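Local coordinates for protein amine oxidase (Emericella nidulans, PDB 3PGB) that probably oxidises primary amines with the help of a copper ion and a topaquinone cofactor made from one of its own tyrosines, at residues 468-473 / 491-496; 422-427 / 448-453. One frame throughout, in Å; residues are numbered along the deposited sequence.

Contact 1 (468-473 / 491-496)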
ATOM      1  N   THR A 468     -19.179  -6.222   6.027  1.00 17.37           N
ATOM      2  CA  THR A 468     -19.549  -5.173   5.076  1.00 17.27           C
ATOM      3  C   THR A 468     -18.609  -5.248   3.878  1.00 17.24           C
ATOM      4  O   THR A 468     -17.393  -5.370   4.048  1.00 17.12           O
ATOM      5  CB  THR A 468     -19.420  -3.766   5.696  1.00 17.22           C
ATOM      6  OG1 THR A 468     -20.247  -3.667   6.860  1.00 17.79           O
ATOM      7  CG2 THR A 468     -19.834  -2.699   4.703  1.00 17.01           C
ATOM      8  N   LYS A 469     -19.166  -5.179   2.673  1.00 17.06           N
ATOM      9  CA  LYS A 469     -18.351  -5.217   1.466  1.00 17.11           C
ATOM     10  C   LYS A 469     -17.600  -3.907   1.289  1.00 16.75           C
ATOM     11  O   LYS A 469     -18.038  -2.868   1.774  1.00 17.00           O
ATOM     12  CB  LYS A 469     -19.212  -5.479   0.225  1.00 17.48           C
ATOM     13  CG  LYS A 469     -19.924  -6.827   0.211  1.00 17.91           C
ATOM     14  CD  LYS A 469     -20.370  -7.223  -1.206  1.00 18.93           C
ATOM     15  CE  LYS A 469     -19.522  -8.348  -1.802  1.00 19.74           C
ATOM     16  NZ  LYS A 469     -18.060  -8.079  -1.797  1.00 19.40           N
ATOM     17  N   ASN A 470     -16.465  -3.969   0.601  1.00 16.39           N
ATOM     18  CA  ASN A 470     -15.683  -2.782   0.264  1.00 16.26           C
ATOM     19  C   ASN A 470     -15.857  -2.462  -1.219  1.00 15.98           C
ATOM     20  O   ASN A 470     -15.043  -2.863  -2.066  1.00 16.10           O
ATOM     21  CB  ASN A 470     -14.203  -3.001   0.607  1.00 16.26           C
ATOM     22  CG  ASN A 470     -13.348  -1.772   0.365  1.00 16.46           C
ATOM     23  OD1 ASN A 470     -13.851  -0.667   0.194  1.00 18.14           O
ATOM     24  ND2 ASN A 470     -12.040  -1.964   0.349  1.00 17.45           N
ATOM     25  N   VAL A 471     -16.934  -1.747  -1.528  1.00 15.60           N
ATOM     26  CA  VAL A 471     -17.187  -1.293  -2.887  1.00 15.48           C
ATOM     27  C   VAL A 471     -16.759   0.166  -3.002  1.00 15.32           C
ATOM     28  O   VAL A 471     -17.247   1.016  -2.250  1.00 15.45           O
ATOM     29  CB  VAL A 471     -18.670  -1.443  -3.267  1.00 15.47           C
ATOM     30  CG1 VAL A 471     -18.884  -1.029  -4.716  1.00 15.58           C
ATOM     31  CG2 VAL A 471     -19.126  -2.878  -3.048  1.00 14.99           C
ATOM     32  N   TYR A 472     -15.839   0.444  -3.925  1.00 14.86           N
ATOM     33  CA  TYR A 472     -15.274   1.782  -4.079  1.00 14.73           C
ATOM     34  C   TYR A 472     -15.297   2.273  -5.530  1.00 14.65           C
ATOM     35  O   TYR A 472     -15.388   1.470  -6.460  1.00 14.34           O
ATOM     36  CB  TYR A 472     -13.845   1.820  -3.521  1.00 14.68           C
ATOM     37  CG  TYR A 472     -12.838   0.958  -4.249  1.00 14.26           C
ATOM     38  CD1 TYR A 472     -12.029   1.485  -5.248  1.00 13.87           C
ATOM     39  CD2 TYR A 472     -12.671  -0.382  -3.916  1.00 14.15           C
ATOM     40  CE1 TYR A 472     -11.101   0.693  -5.916  1.00 13.06           C
ATOM     41  CE2 TYR A 472     -11.747  -1.173  -4.571  1.00 13.77           C
ATOM     42  CZ  TYR A 472     -10.967  -0.632  -5.570  1.00 13.11           C
ATOM     43  OH  TYR A 472     -10.051  -1.427  -6.212  1.00 13.53           O
ATOM     44  N   PHE A 473     -15.199   3.593  -5.698  1.00 14.40           N
ATOM     45  CA  PHE A 473     -15.248   4.244  -7.013  1.00 14.50           C
ATOM     46  C   PHE A 473     -13.874   4.772  -7.432  1.00 14.31           C
ATOM     47  O   PHE A 473     -13.146   5.323  -6.610  1.00 14.29           O
ATOM     48  CB  PHE A 473     -16.260   5.383  -6.970  1.00 14.50           C
ATOM     49  CG  PHE A 473     -16.512   6.029  -8.294  1.00 15.27           C
ATOM     50  CD1 PHE A 473     -17.409   5.471  -9.189  1.00 15.99           C
ATOM     51  CD2 PHE A 473     -15.875   7.213  -8.636  1.00 16.26           C
ATOM     52  CE1 PHE A 473     -17.653   6.072 -10.416  1.00 16.58           C
ATOM     53  CE2 PHE A 473     -16.111   7.820  -9.858  1.00 16.60           C
ATOM     54  CZ  PHE A 473     -17.004   7.249 -10.752  1.00 16.89           C
ATOM     55  N   ASN A 491      -9.372   7.312  -5.983  1.00 14.57           N
ATOM     56  CA  ASN A 491     -10.268   6.356  -5.342  1.00 14.82           C
ATOM     57  C   ASN A 491     -11.201   7.051  -4.364  1.00 14.46           C
ATOM     58  O   ASN A 491     -10.797   7.990  -3.688  1.00 14.52           O
ATOM     59  CB  ASN A 491      -9.460   5.317  -4.559  1.00 15.00           C
ATOM     60  CG  ASN A 491      -8.644   4.421  -5.450  1.00 16.43           C
ATOM     61  OD1 ASN A 491      -9.130   3.948  -6.480  1.00 19.99           O
ATOM     62  ND2 ASN A 491      -7.402   4.167  -5.061  1.00 16.93           N
ATOM     63  N   PHE A 492     -12.431   6.560  -4.264  1.00 14.01           N
ATOM     64  CA  PHE A 492     -13.375   7.022  -3.253  1.00 13.62           C
ATOM     65  C   PHE A 492     -14.022   5.818  -2.590  1.00 13.62           C
ATOM     66  O   PHE A 492     -14.500   4.928  -3.278  1.00 13.53           O
ATOM     67  CB  PHE A 492     -14.441   7.905  -3.894  1.00 13.49           C
ATOM     68  CG  PHE A 492     -13.879   9.051  -4.672  1.00 12.29           C
ATOM     69  CD1 PHE A 492     -13.505   8.889  -5.993  1.00 11.61           C
ATOM     70  CD2 PHE A 492     -13.707  10.287  -4.078  1.00 12.04           C
ATOM     71  CE1 PHE A 492     -12.971   9.939  -6.711  1.00 11.61           C
ATOM     72  CE2 PHE A 492     -13.180  11.347  -4.792  1.00 11.95           C
ATOM     73  CZ  PHE A 492     -12.812  11.171  -6.111  1.00 11.91           C
ATOM     74  N   HIS A 493     -14.051   5.806  -1.259  1.00 13.77           N
ATOM     75  CA  HIS A 493     -14.533   4.655  -0.502  1.00 13.87           C
ATOM     76  C   HIS A 493     -15.709   4.984   0.406  1.00 13.96           C
ATOM     77  O   HIS A 493     -15.944   6.147   0.740  1.00 14.08           O
ATOM     78  CB  HIS A 493     -13.396   4.092   0.324  1.00 14.00           C
ATOM     79  CG  HIS A 493     -12.242   3.609  -0.498  1.00 14.54           C
ATOM     80  ND1 HIS A 493     -11.286   4.459  -1.009  1.00 15.31           N
ATOM     81  CD2 HIS A 493     -11.896   2.363  -0.902  1.00 14.99           C
ATOM     82  CE1 HIS A 493     -10.399   3.757  -1.690  1.00 15.78           C
ATOM     83  NE2 HIS A 493     -10.748   2.483  -1.643  1.00 15.76           N
ATOM     84  N   MET A 494     -16.434   3.946   0.813  1.00 13.92           N
ATOM     85  CA  MET A 494     -17.645   4.106   1.619  1.00 14.02           C
ATOM     86  C   MET A 494     -17.383   4.529   3.064  1.00 14.14           C
ATOM     87  O   MET A 494     -18.319   4.879   3.771  1.00 14.18           O
ATOM     88  CB  MET A 494     -18.478   2.821   1.602  1.00 14.24           C
ATOM     89  CG  MET A 494     -19.132   2.529   0.257  1.00 14.69           C
ATOM     90  SD  MET A 494     -20.258   3.837  -0.260  1.00 15.04           S
ATOM     91  CE  MET A 494     -21.618   3.583   0.887  1.00 14.22           C
ATOM     92  N   ASP A 495     -16.121   4.505   3.496  1.00 14.32           N
ATOM     93  CA  ASP A 495     -15.726   5.074   4.797  1.00 14.38           C
ATOM     94  C   ASP A 495     -15.341   6.560   4.697  1.00 14.34           C
ATOM     95  O   ASP A 495     -14.973   7.177   5.693  1.00 14.39           O
ATOM     96  CB  ASP A 495     -14.567   4.268   5.408  1.00 14.46           C
ATOM     97  CG  ASP A 495     -13.288   4.326   4.567  1.00 15.00           C
ATOM     98  OD1 ASP A 495     -12.223   3.937   5.088  1.00 15.47           O
ATOM     99  OD2 ASP A 495     -13.336   4.759   3.396  1.00 14.89           O
ATOM    100  N   GLY A 496     -15.429   7.128   3.500  1.00 14.33           N
ATOM    101  CA  GLY A 496     -15.108   8.531   3.287  1.00 14.37           C
ATOM    102  C   GLY A 496     -13.678   8.772   2.851  1.00 14.51           C
ATOM    103  O   GLY A 496     -13.264   9.915   2.696  1.00 14.84           O
TER
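Phe473 and Phe492 face each other as an antiparallel hydrogen-bonded pair, a rung near the open end of the beta hairpin made by strands 464-479 and 486-492 in the enzyme domain of this copper amine oxidase. This end is tightly tied. Phe473 N gives its hydrogen to Phe492 O at 2.9 Å, and Phe492 N returns the bond to Phe473 O. The latter oxygen also takes a CA-H...O contact from Asn491 CA at 3.3 Å. The two phenyl groups leave the same face of the sheet side by side, and CD1 of Phe492 meets the edge of the Phe473 ring in its plane, 3.9 Å from CD2. Trp349 stacks on the Phe473 ring, while Phe352 and Phe354 meet that of Phe492.

Tyr472 works on the other face. Its CG stands between the backbone N and the carbonyl carbon (chi1 65°), and the ring runs alongside the His493 imidazole, planes 24° apart but slid so far that they hardly overlap. Tyr472 CB is the atom pressed closest, 3.2 Å from Phe492 O and 3.3 Å from His493 CD2.

Past Tyr472 the segments diverge and the contact thins. Residues 493-496 bend away in a type I turn, and His493 is partly exposed, its ND1 bonded to Thr497 O. Pro320 and Pro327 of the second subunit pack on Met494 and Val471 here. What remains between the two segments is slight: Met494 CG rests 3.5 Å from Val471 O, and Asn470 OD1 lies in the plane of the imidazole, at its edge, 3.8 Å from His493 CD2.

Contact 2 (422-427 / 448-453)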
ATOM      1  N   PRO A 422     -11.698  -2.055 -15.865  1.00 17.92           N
ATOM      2  CA  PRO A 422     -12.708  -3.079 -16.122  1.00 18.03           C
ATOM      3  C   PRO A 422     -13.564  -2.790 -17.359  1.00 18.20           C
ATOM      4  O   PRO A 422     -13.742  -1.631 -17.748  1.00 18.18           O
ATOM      5  CB  PRO A 422     -13.566  -3.046 -14.858  1.00 18.12           C
ATOM      6  CG  PRO A 422     -12.635  -2.586 -13.792  1.00 17.92           C
ATOM      7  CD  PRO A 422     -11.726  -1.598 -14.464  1.00 17.89           C
ATOM      8  N   SER A 423     -14.077  -3.856 -17.963  1.00 18.35           N
ATOM      9  CA  SER A 423     -14.847  -3.785 -19.206  1.00 18.62           C
ATOM     10  C   SER A 423     -16.146  -2.971 -19.105  1.00 18.56           C
ATOM     11  O   SER A 423     -16.572  -2.359 -20.081  1.00 18.46           O
ATOM     12  CB  SER A 423     -15.167  -5.211 -19.674  1.00 18.80           C
ATOM     13  OG  SER A 423     -15.624  -6.010 -18.585  1.00 19.25           O
ATOM     14  N   TYR A 424     -16.764  -2.976 -17.928  1.00 18.84           N
ATOM     15  CA  TYR A 424     -18.036  -2.277 -17.692  1.00 19.16           C
ATOM     16  C   TYR A 424     -17.869  -0.800 -17.302  1.00 19.43           C
ATOM     17  O   TYR A 424     -18.864  -0.100 -17.087  1.00 19.48           O
ATOM     18  CB  TYR A 424     -18.844  -2.992 -16.604  1.00 19.20           C
ATOM     19  CG  TYR A 424     -18.120  -3.078 -15.281  1.00 19.64           C
ATOM     20  CD1 TYR A 424     -18.219  -2.059 -14.343  1.00 20.11           C
ATOM     21  CD2 TYR A 424     -17.317  -4.175 -14.976  1.00 20.55           C
ATOM     22  CE1 TYR A 424     -17.547  -2.136 -13.134  1.00 20.62           C
ATOM     23  CE2 TYR A 424     -16.637  -4.260 -13.769  1.00 20.22           C
ATOM     24  CZ  TYR A 424     -16.756  -3.240 -12.857  1.00 20.30           C
ATOM     25  OH  TYR A 424     -16.092  -3.313 -11.662  1.00 20.98           O
ATOM     26  N   ALA A 425     -16.626  -0.333 -17.188  1.00 19.57           N
ATOM     27  CA  ALA A 425     -16.350   1.064 -16.870  1.00 19.98           C
ATOM     28  C   ALA A 425     -16.972   1.998 -17.908  1.00 20.45           C
ATOM     29  O   ALA A 425     -17.043   1.660 -19.087  1.00 20.39           O
ATOM     30  CB  ALA A 425     -14.848   1.297 -16.801  1.00 19.86           C
ATOM     31  N   SER A 426     -17.439   3.164 -17.466  1.00 21.01           N
ATOM     32  CA  SER A 426     -17.816   4.213 -18.405  1.00 21.55           C
ATOM     33  C   SER A 426     -16.550   4.997 -18.739  1.00 21.90           C
ATOM     34  O   SER A 426     -15.658   5.134 -17.908  1.00 21.54           O
ATOM     35  CB  SER A 426     -18.933   5.110 -17.857  1.00 21.49           C
ATOM     36  OG  SER A 426     -18.495   5.917 -16.786  1.00 21.85           O
ATOM     37  N   TYR A 427     -16.472   5.470 -19.976  1.00 22.74           N
ATOM     38  CA  TYR A 427     -15.260   6.070 -20.508  1.00 23.26           C
ATOM     39  C   TYR A 427     -15.573   7.451 -21.044  1.00 23.93           C
ATOM     40  O   TYR A 427     -16.429   7.594 -21.916  1.00 24.37           O
ATOM     41  CB  TYR A 427     -14.698   5.213 -21.644  1.00 23.25           C
ATOM     42  CG  TYR A 427     -14.102   3.898 -21.198  1.00 23.43           C
ATOM     43  CD1 TYR A 427     -14.887   2.761 -21.077  1.00 23.38           C
ATOM     44  CD2 TYR A 427     -12.744   3.792 -20.902  1.00 23.74           C
ATOM     45  CE1 TYR A 427     -14.339   1.547 -20.665  1.00 24.05           C
ATOM     46  CE2 TYR A 427     -12.184   2.581 -20.490  1.00 23.86           C
ATOM     47  CZ  TYR A 427     -12.985   1.460 -20.371  1.00 24.34           C
ATOM     48  OH  TYR A 427     -12.440   0.249 -19.961  1.00 24.49           O
ATOM     49  N   PHE A 448     -15.298   3.723 -12.764  1.00 14.26           N
ATOM     50  CA  PHE A 448     -15.869   2.436 -12.415  1.00 14.11           C
ATOM     51  C   PHE A 448     -15.922   2.164 -10.925  1.00 13.99           C
ATOM     52  O   PHE A 448     -15.060   2.601 -10.159  1.00 13.78           O
ATOM     53  CB  PHE A 448     -15.093   1.300 -13.098  1.00 14.22           C
ATOM     54  CG  PHE A 448     -13.639   1.248 -12.728  1.00 14.34           C
ATOM     55  CD1 PHE A 448     -12.710   2.026 -13.401  1.00 14.50           C
ATOM     56  CD2 PHE A 448     -13.199   0.416 -11.706  1.00 14.35           C
ATOM     57  CE1 PHE A 448     -11.366   1.976 -13.064  1.00 14.31           C
ATOM     58  CE2 PHE A 448     -11.857   0.365 -11.366  1.00 14.49           C
ATOM     59  CZ  PHE A 448     -10.941   1.145 -12.046  1.00 14.20           C
ATOM     60  N   GLU A 449     -16.951   1.419 -10.534  1.00 13.95           N
ATOM     61  CA  GLU A 449     -16.982   0.780  -9.228  1.00 14.00           C
ATOM     62  C   GLU A 449     -16.138  -0.495  -9.256  1.00 14.04           C
ATOM     63  O   GLU A 449     -15.959  -1.117 -10.306  1.00 13.97           O
ATOM     64  CB  GLU A 449     -18.412   0.434  -8.828  1.00 13.94           C
ATOM     65  CG  GLU A 449     -19.217   1.601  -8.325  1.00 13.93           C
ATOM     66  CD  GLU A 449     -20.435   1.135  -7.560  1.00 14.11           C
ATOM     67  OE1 GLU A 449     -21.135   0.241  -8.074  1.00 14.73           O
ATOM     68  OE2 GLU A 449     -20.683   1.640  -6.444  1.00 12.59           O
ATOM     69  N   PHE A 450     -15.626  -0.882  -8.098  1.00 14.20           N
ATOM     70  CA  PHE A 450     -14.830  -2.096  -7.992  1.00 14.58           C
ATOM     71  C   PHE A 450     -15.021  -2.692  -6.613  1.00 14.73           C
ATOM     72  O   PHE A 450     -14.842  -2.008  -5.611  1.00 14.95           O
ATOM     73  CB  PHE A 450     -13.350  -1.787  -8.248  1.00 14.56           C
ATOM     74  CG  PHE A 450     -12.510  -3.004  -8.495  1.00 14.20           C
ATOM     75  CD1 PHE A 450     -12.315  -3.479  -9.786  1.00 13.74           C
ATOM     76  CD2 PHE A 450     -11.915  -3.678  -7.437  1.00 14.14           C
ATOM     77  CE1 PHE A 450     -11.542  -4.607 -10.016  1.00 13.60           C
ATOM     78  CE2 PHE A 450     -11.137  -4.811  -7.660  1.00 13.19           C
ATOM     79  CZ  PHE A 450     -10.949  -5.272  -8.948  1.00 13.12           C
ATOM     80  N   ASP A 451     -15.420  -3.959  -6.570  1.00 15.18           N
ATOM     81  CA  ASP A 451     -15.576  -4.683  -5.312  1.00 15.39           C
ATOM     82  C   ASP A 451     -14.210  -5.202  -4.892  1.00 15.53           C
ATOM     83  O   ASP A 451     -13.697  -6.142  -5.486  1.00 15.28           O
ATOM     84  CB  ASP A 451     -16.559  -5.839  -5.483  1.00 15.49           C
ATOM     85  CG  ASP A 451     -16.839  -6.577  -4.182  1.00 15.69           C
ATOM     86  OD1 ASP A 451     -17.647  -7.526  -4.208  1.00 17.52           O
ATOM     87  OD2 ASP A 451     -16.267  -6.223  -3.137  1.00 15.35           O
ATOM     88  N   ALA A 452     -13.627  -4.574  -3.870  1.00 16.04           N
ATOM     89  CA  ALA A 452     -12.279  -4.912  -3.407  1.00 16.29           C
ATOM     90  C   ALA A 452     -12.196  -6.372  -3.006  1.00 16.59           C
ATOM     91  O   ALA A 452     -13.181  -6.948  -2.537  1.00 16.71           O
ATOM     92  CB  ALA A 452     -11.885  -4.031  -2.240  1.00 16.19           C
ATOM     93  N   ASP A 453     -11.018  -6.964  -3.171  1.00 16.85           N
ATOM     94  CA  ASP A 453     -10.817  -8.368  -2.811  1.00 17.14           C
ATOM     95  C   ASP A 453     -10.909  -8.637  -1.296  1.00 16.81           C
ATOM     96  O   ASP A 453     -10.862  -9.791  -0.874  1.00 17.11           O
ATOM     97  CB  ASP A 453      -9.491  -8.904  -3.384  1.00 17.45           C
ATOM     98  CG  ASP A 453      -8.257  -8.411  -2.635  1.00 19.10           C
ATOM     99  OD1 ASP A 453      -8.282  -7.304  -2.062  1.00 21.37           O
ATOM    100  OD2 ASP A 453      -7.235  -9.137  -2.652  1.00 21.77           O
TER
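Phe448 lays one face of its ring against Pro422. The pyrrolidine crosses the ring at about a right angle, with CD almost exactly over the ring centre, 3.5 Å from the centroid of Phe448 and 5° off the normal, a well-formed CH-pi contact. Pro422 CG reaches past it to the edge of the Phe450 ring, 4.1 Å from CD1. CG of Phe448 stands between the backbone N and the carbonyl carbon (chi1 60°), which starts the ring off toward Pro422. Ala425 CB meets Phe448 CB at 3.7 Å.

Pro422 and Ala425 are the two ends of a type I turn that leads into strand 426-434, the first arm of a beta hairpin with strand 437-451; the turn therefore packs beside the return strand just beyond the paired part, where Ser426 still bonds to Leu447. Tyr424, inside that turn, sends its ring across to the same strand. Tyr424 OH donates to Glu449 O at 2.6 Å, the donor standing 24° out of the carbonyl plane, and the oxygen lies in the plane of the tyrosine ring at its edge. Met330 packs on both Tyr424 and Phe450, and Pro328 of the second subunit also touches Tyr424.

Overall arrangement
From the N terminus, contact 2 comes first: the chain leaves 422-427, runs out and back through strands 426-434 and 437-451, and closes a loop of 20 intervening residues at 448-453. Only then does strand 464-479 begin; contact 1 closes a later hairpin, over 17 residues, at 491-496. The two loops follow in series, neither nesting nor crossing. Their inner strands, 437-451 and 464-479, are antiparallel neighbours, which joins the hairpins into one run of sheet with contact centres 12 Å apart. Backbone hydrogen bonds, such as Phe450 with Tyr472, hold the seam, with a salt bridge from Lys469 NZ to Asp451 OD1 and Tyr472 packing on Ala452. Both contacts also touch the second subunit.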